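Local coordinates for putative PII-like nitrogen regulatory protein (Shewanella baltica, PDB 3CE8) that is of unknown function but is probably a PII-like regulator of nitrogen metabolism, at residues 36-48 and 89-101. Residues are numbered along the deposited sequence; the frame is centred on the assembly and turned at random.
Sequences DDIVDTLIELEFL and QQAALLTALALVC. With EDO (1,2-ethanediol), chain D.
I38, L42, L93 and L97 meet where helical segments 36-42 and 90-100, running roughly antiparallel at 149°, zip together through aliphatic groups on one face of the four-stranded antiparallel sheet, consistent with a PII-like ferredoxin-like fold. CD2 of L42 touches CD1 of L93 and, 3.9 Å away, CD2 of L97, which also meets CG2 of I38. CG1 of I38 packs on CG2 of V100 at 3.7 Å. L26 of strand 23-31 lies beneath L93 and L97. The side chains of L45 and L93 cross at about a right angle, their CD1 atoms 3.7 Å apart.

F47, its CG held between backbone N and carbonyl carbon (chi1 54°), receives CB of Q89, the N-cap residue, over one face in a CH-pi contact, 3.8 Å from the ring centroid; L45 CB lies over the opposite face, toward the rim. The Q89 amide lies 19° from the ring plane, while CE2 of F47 reaches CB of A92. Were F47 an alanine, Q89 CB would probably lose the ring face it rests on, freeing the glutamine side chain to turn.

T41 OG1 (3.2 Å) and T41 N bond back to D37 O from opposite faces of its carbonyl plane. T41 CG2, anti to the backbone N, sits 4.0 Å from A96 CB. Cohesion between the two segments therefore rests on apolar packing and the CH-pi contact.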
ATOM      1  N   ASP A  36      15.332  -6.007 -12.004  1.00 25.20           N
ATOM      2  CA  ASP A  36      16.569  -5.223 -12.080  1.00 26.26           C
ATOM      3  C   ASP A  36      16.471  -4.192 -13.182  1.00 26.09           C
ATOM      4  O   ASP A  36      16.971  -3.076 -13.063  1.00 26.81           O
ATOM      5  CB  ASP A  36      17.789  -6.106 -12.356  1.00 27.09           C
ATOM      6  CG  ASP A  36      18.040  -7.142 -11.265  1.00 32.70           C
ATOM      7  OD1 ASP A  36      17.067  -7.533 -10.589  1.00 35.92           O
ATOM      8  OD2 ASP A  36      19.215  -7.587 -11.111  1.00 43.78           O
ATOM      9  N   ASP A  37      15.800  -4.588 -14.251  1.00 25.15           N
ATOM     10  CA  ASP A  37      15.649  -3.736 -15.436  1.00 23.97           C
ATOM     11  C   ASP A  37      14.770  -2.557 -15.055  1.00 23.15           C
ATOM     12  O   ASP A  37      14.957  -1.434 -15.526  1.00 23.49           O
ATOM     13  CB  ASP A  37      15.040  -4.516 -16.603  1.00 24.14           C
ATOM     14  CG  ASP A  37      15.927  -5.662 -17.061  1.00 25.98           C
ATOM     15  OD1 ASP A  37      17.109  -5.412 -17.364  1.00 33.70           O
ATOM     16  OD2 ASP A  37      15.453  -6.815 -17.107  1.00 28.21           O
ATOM     17  N   ILE A  38      13.835  -2.820 -14.156  1.00 21.37           N
ATOM     18  CA  ILE A  38      12.928  -1.776 -13.722  1.00 20.89           C
ATOM     19  C   ILE A  38      13.701  -0.821 -12.815  1.00 21.45           C
ATOM     20  O   ILE A  38      13.555   0.398 -12.884  1.00 23.67           O
ATOM     21  CB  ILE A  38      11.682  -2.302 -12.990  1.00 20.62           C
ATOM     22  CG1 ILE A  38      10.709  -2.951 -13.968  1.00 22.06           C
ATOM     23  CG2 ILE A  38      10.931  -1.154 -12.297  1.00 19.22           C
ATOM     24  CD1 ILE A  38       9.453  -3.504 -13.309  1.00 16.27           C
ATOM     25  N   VAL A  39      14.535  -1.387 -11.967  1.00 20.55           N
ATOM     26  CA  VAL A  39      15.301  -0.577 -11.017  1.00 19.34           C
ATOM     27  C   VAL A  39      16.205   0.354 -11.803  1.00 20.82           C
ATOM     28  O   VAL A  39      16.348   1.527 -11.489  1.00 22.17           O
ATOM     29  CB  VAL A  39      16.100  -1.470 -10.042  1.00 19.15           C
ATOM     30  CG1 VAL A  39      17.258  -0.697  -9.347  1.00 15.69           C
ATOM     31  CG2 VAL A  39      15.142  -2.081  -9.046  1.00 15.48           C
ATOM     32  N   ASP A  40      16.751  -0.188 -12.874  1.00 20.69           N
ATOM     33  CA  ASP A  40      17.688   0.536 -13.717  1.00 21.26           C
ATOM     34  C   ASP A  40      17.042   1.711 -14.390  1.00 21.51           C
ATOM     35  O   ASP A  40      17.645   2.763 -14.571  1.00 22.86           O
ATOM     36  CB  ASP A  40      18.272  -0.375 -14.799  1.00 22.45           C
ATOM     37  CG  ASP A  40      19.313  -1.357 -14.248  1.00 26.41           C
ATOM     38  OD1 ASP A  40      19.748  -1.199 -13.088  1.00 29.00           O
ATOM     39  OD2 ASP A  40      19.707  -2.283 -14.984  1.00 26.45           O
ATOM     40  N   THR A  41      15.783   1.531 -14.736  1.00 21.85           N
ATOM     41  CA  THR A  41      15.043   2.563 -15.453  1.00 20.77           C
ATOM     42  C   THR A  41      14.736   3.702 -14.520  1.00 21.54           C
ATOM     43  O   THR A  41      14.911   4.872 -14.856  1.00 22.29           O
ATOM     44  CB  THR A  41      13.721   2.034 -15.984  1.00 19.88           C
ATOM     45  OG1 THR A  41      13.982   1.157 -17.081  1.00 26.63           O
ATOM     46  CG2 THR A  41      12.824   3.173 -16.448  1.00 18.14           C
ATOM     47  N   LEU A  42      14.336   3.321 -13.314  1.00 21.00           N
ATOM     48  CA  LEU A  42      13.843   4.266 -12.328  1.00 20.64           C
ATOM     49  C   LEU A  42      14.951   5.144 -11.838  1.00 22.15           C
ATOM     50  O   LEU A  42      14.772   6.354 -11.684  1.00 21.66           O
ATOM     51  CB  LEU A  42      13.193   3.542 -11.138  1.00 20.22           C
ATOM     52  CG  LEU A  42      11.933   2.746 -11.466  1.00 17.05           C
ATOM     53  CD1 LEU A  42      11.515   1.843 -10.340  1.00 18.42           C
ATOM     54  CD2 LEU A  42      10.810   3.728 -11.854  1.00 15.10           C
ATOM     55  N   ILE A  43      16.112   4.532 -11.615  1.00 24.90           N
ATOM     56  CA  ILE A  43      17.257   5.267 -11.022  1.00 25.72           C
ATOM     57  C   ILE A  43      17.733   6.331 -11.984  1.00 25.97           C
ATOM     58  O   ILE A  43      18.428   7.274 -11.590  1.00 27.38           O
ATOM     59  CB  ILE A  43      18.500   4.381 -10.591  1.00 26.26           C
ATOM     60  CG1 ILE A  43      19.071   3.635 -11.791  1.00 27.69           C
ATOM     61  CG2 ILE A  43      18.167   3.420  -9.448  1.00 23.83           C
ATOM     62  CD1 ILE A  43      20.381   2.972 -11.502  1.00 29.37           C
ATOM     63  N   GLU A  44      17.293   6.212 -13.225  1.00 24.29           N
ATOM     64  CA  GLU A  44      17.798   7.089 -14.279  1.00 24.22           C
ATOM     65  C   GLU A  44      16.858   8.269 -14.543  1.00 22.53           C
ATOM     66  O   GLU A  44      17.186   9.244 -15.210  1.00 21.18           O
ATOM     67  CB  GLU A  44      18.019   6.250 -15.532  1.00 25.22           C
ATOM     68  CG  GLU A  44      19.202   6.688 -16.281  1.00 34.62           C
ATOM     69  CD  GLU A  44      20.467   6.618 -15.402  1.00 43.12           C
ATOM     70  OE1 GLU A  44      20.807   5.505 -14.924  1.00 48.00           O
ATOM     71  OE2 GLU A  44      21.125   7.674 -15.192  1.00 47.41           O
ATOM     72  N   LEU A  45      15.675   8.153 -13.979  1.00 22.11           N
ATOM     73  CA  LEU A  45      14.629   9.168 -14.112  1.00 22.05           C
ATOM     74  C   LEU A  45      14.838  10.267 -13.050  1.00 24.17           C
ATOM     75  O   LEU A  45      14.681  10.037 -11.834  1.00 26.93           O
ATOM     76  CB  LEU A  45      13.238   8.526 -14.035  1.00 20.36           C
ATOM     77  CG  LEU A  45      12.856   7.600 -15.209  1.00 19.55           C
ATOM     78  CD1 LEU A  45      11.544   6.829 -14.975  1.00 12.85           C
ATOM     79  CD2 LEU A  45      12.793   8.387 -16.533  1.00 12.91           C
ATOM     80  N   GLU A  46      15.215  11.452 -13.544  1.00 24.95           N
ATOM     81  CA  GLU A  46      15.529  12.664 -12.717  1.00 25.57           C
ATOM     82  C   GLU A  46      14.411  13.257 -11.891  1.00 25.08           C
ATOM     83  O   GLU A  46      14.636  13.981 -10.937  1.00 25.99           O
ATOM     84  CB  GLU A  46      16.101  13.827 -13.556  1.00 25.35           C
ATOM     85  CG  GLU A  46      17.601  13.806 -13.664  1.00 30.87           C
ATOM     86  CD  GLU A  46      18.122  14.924 -14.554  1.00 39.76           C
ATOM     87  OE1 GLU A  46      17.400  15.323 -15.509  1.00 45.73           O
ATOM     88  OE2 GLU A  46      19.266  15.383 -14.325  1.00 43.00           O
ATOM     89  N   PHE A  47      13.201  12.970 -12.280  1.00 25.49           N
ATOM     90  CA  PHE A  47      12.051  13.569 -11.619  1.00 25.88           C
ATOM     91  C   PHE A  47      11.630  12.715 -10.450  1.00 26.37           C
ATOM     92  O   PHE A  47      10.710  13.068  -9.744  1.00 27.01           O
ATOM     93  CB  PHE A  47      10.894  13.824 -12.605  1.00 26.23           C
ATOM     94  CG  PHE A  47      10.463  12.602 -13.394  1.00 25.72           C
ATOM     95  CD1 PHE A  47       9.644  11.641 -12.822  1.00 23.70           C
ATOM     96  CD2 PHE A  47      10.878  12.434 -14.714  1.00 25.91           C
ATOM     97  CE1 PHE A  47       9.262  10.531 -13.544  1.00 26.66           C
ATOM     98  CE2 PHE A  47      10.493  11.327 -15.447  1.00 25.59           C
ATOM     99  CZ  PHE A  47       9.691  10.369 -14.865  1.00 23.57           C
ATOM    100  N   LEU A  48      12.327  11.598 -10.268  1.00 27.46           N
ATOM    101  CA  LEU A  48      12.073  10.654  -9.144  1.00 28.53           C
ATOM    102  C   LEU A  48      13.119  10.892  -8.030  1.00 31.25           C
ATOM    103  O   LEU A  48      14.320  10.979  -8.293  1.00 31.76           O
ATOM    104  CB  LEU A  48      12.128   9.190  -9.586  1.00 27.22           C
ATOM    105  CG  LEU A  48      11.149   8.660 -10.632  1.00 27.82           C
ATOM    106  CD1 LEU A  48      11.444   7.180 -10.895  1.00 22.33           C
ATOM    107  CD2 LEU A  48       9.737   8.880 -10.195  1.00 20.28           C
ATOM    108  N   GLN A  89       4.536  14.085 -14.855  1.00 21.21           N
ATOM    109  CA  GLN A  89       5.574  13.212 -15.414  1.00 21.06           C
ATOM    110  C   GLN A  89       5.080  11.765 -15.502  1.00 20.68           C
ATOM    111  O   GLN A  89       5.842  10.824 -15.726  1.00 20.65           O
ATOM    112  CB  GLN A  89       6.778  13.238 -14.498  1.00 21.85           C
ATOM    113  CG  GLN A  89       7.269  14.614 -14.144  1.00 24.68           C
ATOM    114  CD  GLN A  89       8.078  15.232 -15.230  1.00 26.99           C
ATOM    115  OE1 GLN A  89       8.474  14.559 -16.180  1.00 31.02           O
ATOM    116  NE2 GLN A  89       8.350  16.529 -15.098  1.00 31.96           N
ATOM    117  N   GLN A  90       3.783  11.623 -15.334  1.00 20.20           N
ATOM    118  CA  GLN A  90       3.137  10.322 -15.389  1.00 22.15           C
ATOM    119  C   GLN A  90       3.415   9.567 -16.702  1.00 21.49           C
ATOM    120  O   GLN A  90       3.765   8.383 -16.686  1.00 22.41           O
ATOM    121  CB  GLN A  90       1.618  10.460 -15.200  1.00 22.61           C
ATOM    122  CG  GLN A  90       0.903   9.117 -15.042  1.00 27.71           C
ATOM    123  CD  GLN A  90      -0.607   9.255 -15.059  1.00 31.71           C
ATOM    124  OE1 GLN A  90      -1.221   9.641 -14.066  1.00 35.31           O
ATOM    125  NE2 GLN A  90      -1.213   8.915 -16.197  1.00 37.88           N
ATOM    126  N   ALA A  91       3.268  10.263 -17.820  1.00 20.35           N
ATOM    127  CA  ALA A  91       3.463   9.671 -19.154  1.00 19.84           C
ATOM    128  C   ALA A  91       4.895   9.227 -19.273  1.00 21.20           C
ATOM    129  O   ALA A  91       5.196   8.095 -19.650  1.00 23.41           O
ATOM    130  CB  ALA A  91       3.212  10.651 -20.229  1.00 18.28           C
ATOM    131  N   ALA A  92       5.778  10.165 -18.969  1.00 20.59           N
ATOM    132  CA  ALA A  92       7.224   9.914 -19.043  1.00 19.40           C
ATOM    133  C   ALA A  92       7.567   8.640 -18.279  1.00 19.94           C
ATOM    134  O   ALA A  92       8.333   7.798 -18.769  1.00 22.80           O
ATOM    135  CB  ALA A  92       8.024  11.102 -18.489  1.00 17.20           C
ATOM    136  N   LEU A  93       6.924   8.482 -17.124  1.00 18.15           N
ATOM    137  CA  LEU A  93       7.214   7.355 -16.214  1.00 18.19           C
ATOM    138  C   LEU A  93       6.668   6.046 -16.753  1.00 18.68           C
ATOM    139  O   LEU A  93       7.360   5.034 -16.776  1.00 20.74           O
ATOM    140  CB  LEU A  93       6.650   7.609 -14.812  1.00 17.45           C
ATOM    141  CG  LEU A  93       6.774   6.495 -13.745  1.00 18.26           C
ATOM    142  CD1 LEU A  93       8.202   6.056 -13.486  1.00 16.43           C
ATOM    143  CD2 LEU A  93       6.116   6.939 -12.455  1.00 14.47           C
ATOM    144  N   LEU A  94       5.452   6.096 -17.268  1.00 17.57           N
ATOM    145  CA  LEU A  94       4.793   4.879 -17.718  1.00 18.17           C
ATOM    146  C   LEU A  94       5.343   4.393 -19.059  1.00 19.26           C
ATOM    147  O   LEU A  94       5.471   3.178 -19.297  1.00 21.32           O
ATOM    148  CB  LEU A  94       3.275   5.054 -17.784  1.00 18.42           C
ATOM    149  CG  LEU A  94       2.471   5.255 -16.482  1.00 17.56           C
ATOM    150  CD1 LEU A  94       0.988   5.488 -16.821  1.00 11.23           C
ATOM    151  CD2 LEU A  94       2.608   4.091 -15.561  1.00 19.45           C
ATOM    152  N   THR A  95       5.663   5.334 -19.940  1.00 18.80           N
ATOM    153  CA  THR A  95       6.224   4.988 -21.258  1.00 17.11           C
ATOM    154  C   THR A  95       7.634   4.395 -21.073  1.00 17.05           C
ATOM    155  O   THR A  95       8.039   3.493 -21.790  1.00 19.06           O
ATOM    156  CB  THR A  95       6.282   6.196 -22.221  1.00 16.68           C
ATOM    157  OG1 THR A  95       6.953   7.273 -21.575  1.00 15.42           O
ATOM    158  CG2 THR A  95       4.913   6.655 -22.606  1.00 13.37           C
ATOM    159  N   ALA A  96       8.351   4.898 -20.076  1.00 17.10           N
ATOM    160  CA  ALA A  96       9.732   4.430 -19.771  1.00 16.60           C
ATOM    161  C   ALA A  96       9.678   3.005 -19.256  1.00 16.84           C
ATOM    162  O   ALA A  96      10.483   2.138 -19.615  1.00 18.86           O
ATOM    163  CB  ALA A  96      10.401   5.327 -18.746  1.00 14.78           C
ATOM    164  N   LEU A  97       8.705   2.767 -18.384  1.00 17.77           N
ATOM    165  CA  LEU A  97       8.521   1.417 -17.795  1.00 16.22           C
ATOM    166  C   LEU A  97       7.932   0.458 -18.830  1.00 14.43           C
ATOM    167  O   LEU A  97       8.291  -0.707 -18.893  1.00 14.22           O
ATOM    168  CB  LEU A  97       7.654   1.475 -16.560  1.00 15.31           C
ATOM    169  CG  LEU A  97       8.308   2.198 -15.376  1.00 17.13           C
ATOM    170  CD1 LEU A  97       7.227   2.492 -14.374  1.00 13.54           C
ATOM    171  CD2 LEU A  97       9.475   1.412 -14.757  1.00 14.37           C
ATOM    172  N   ALA A  98       7.112   1.005 -19.708  1.00 13.31           N
ATOM    173  CA  ALA A  98       6.442   0.196 -20.722  1.00 14.64           C
ATOM    174  C   ALA A  98       7.471  -0.461 -21.602  1.00 17.72           C
ATOM    175  O   ALA A  98       7.199  -1.497 -22.240  1.00 19.58           O
ATOM    176  CB  ALA A  98       5.495   1.022 -21.552  1.00 13.05           C
ATOM    177  N   LEU A  99       8.672   0.117 -21.600  1.00 18.44           N
ATOM    178  CA  LEU A  99       9.756  -0.406 -22.447  1.00 18.71           C
ATOM    179  C   LEU A  99      10.347  -1.650 -21.850  1.00 19.80           C
ATOM    180  O   LEU A  99      10.663  -2.602 -22.570  1.00 18.79           O
ATOM    181  CB  LEU A  99      10.907   0.589 -22.619  1.00 18.52           C
ATOM    182  CG  LEU A  99      10.985   1.603 -23.741  1.00 16.70           C
ATOM    183  CD1 LEU A  99      12.098   2.600 -23.378  1.00 15.40           C
ATOM    184  CD2 LEU A  99      11.266   0.916 -25.034  1.00 10.59           C
ATOM    185  N   VAL A 100      10.514  -1.622 -20.529  1.00 21.76           N
ATOM    186  CA  VAL A 100      11.195  -2.738 -19.828  1.00 23.28           C
ATOM    187  C   VAL A 100      10.291  -3.956 -19.773  1.00 23.11           C
ATOM    188  O   VAL A 100      10.759  -5.092 -19.624  1.00 23.59           O
ATOM    189  CB  VAL A 100      11.686  -2.365 -18.406  1.00 23.34           C
ATOM    190  CG1 VAL A 100      12.618  -1.153 -18.465  1.00 25.97           C
ATOM    191  CG2 VAL A 100      10.541  -2.067 -17.511  1.00 25.57           C
ATOM    192  N   CYS A 101       9.003  -3.689 -19.966  1.00 22.52           N
ATOM    193  CA  CYS A 101       7.949  -4.724 -19.896  1.00 22.70           C
ATOM    194  C   CYS A 101       7.549  -5.220 -21.239  1.00 22.88           C
ATOM    195  O   CYS A 101       6.552  -5.917 -21.359  1.00 21.90           O
ATOM    196  CB  CYS A 101       6.681  -4.168 -19.298  1.00 22.19           C
ATOM    197  SG  CYS A 101       6.916  -3.560 -17.666  1.00 24.92           S
TER
HETATM  198  C1  EDO D 104      15.183   6.225 -18.140  1.00 88.47           C
HETATM  199  O1  EDO D 104      15.855   5.009 -17.796  1.00 89.13           O
HETATM  200  C2  EDO D 104      16.045   7.492 -18.087  1.00 89.08           C
HETATM  201  O2  EDO D 104      15.497   8.455 -18.982  1.00 87.01           O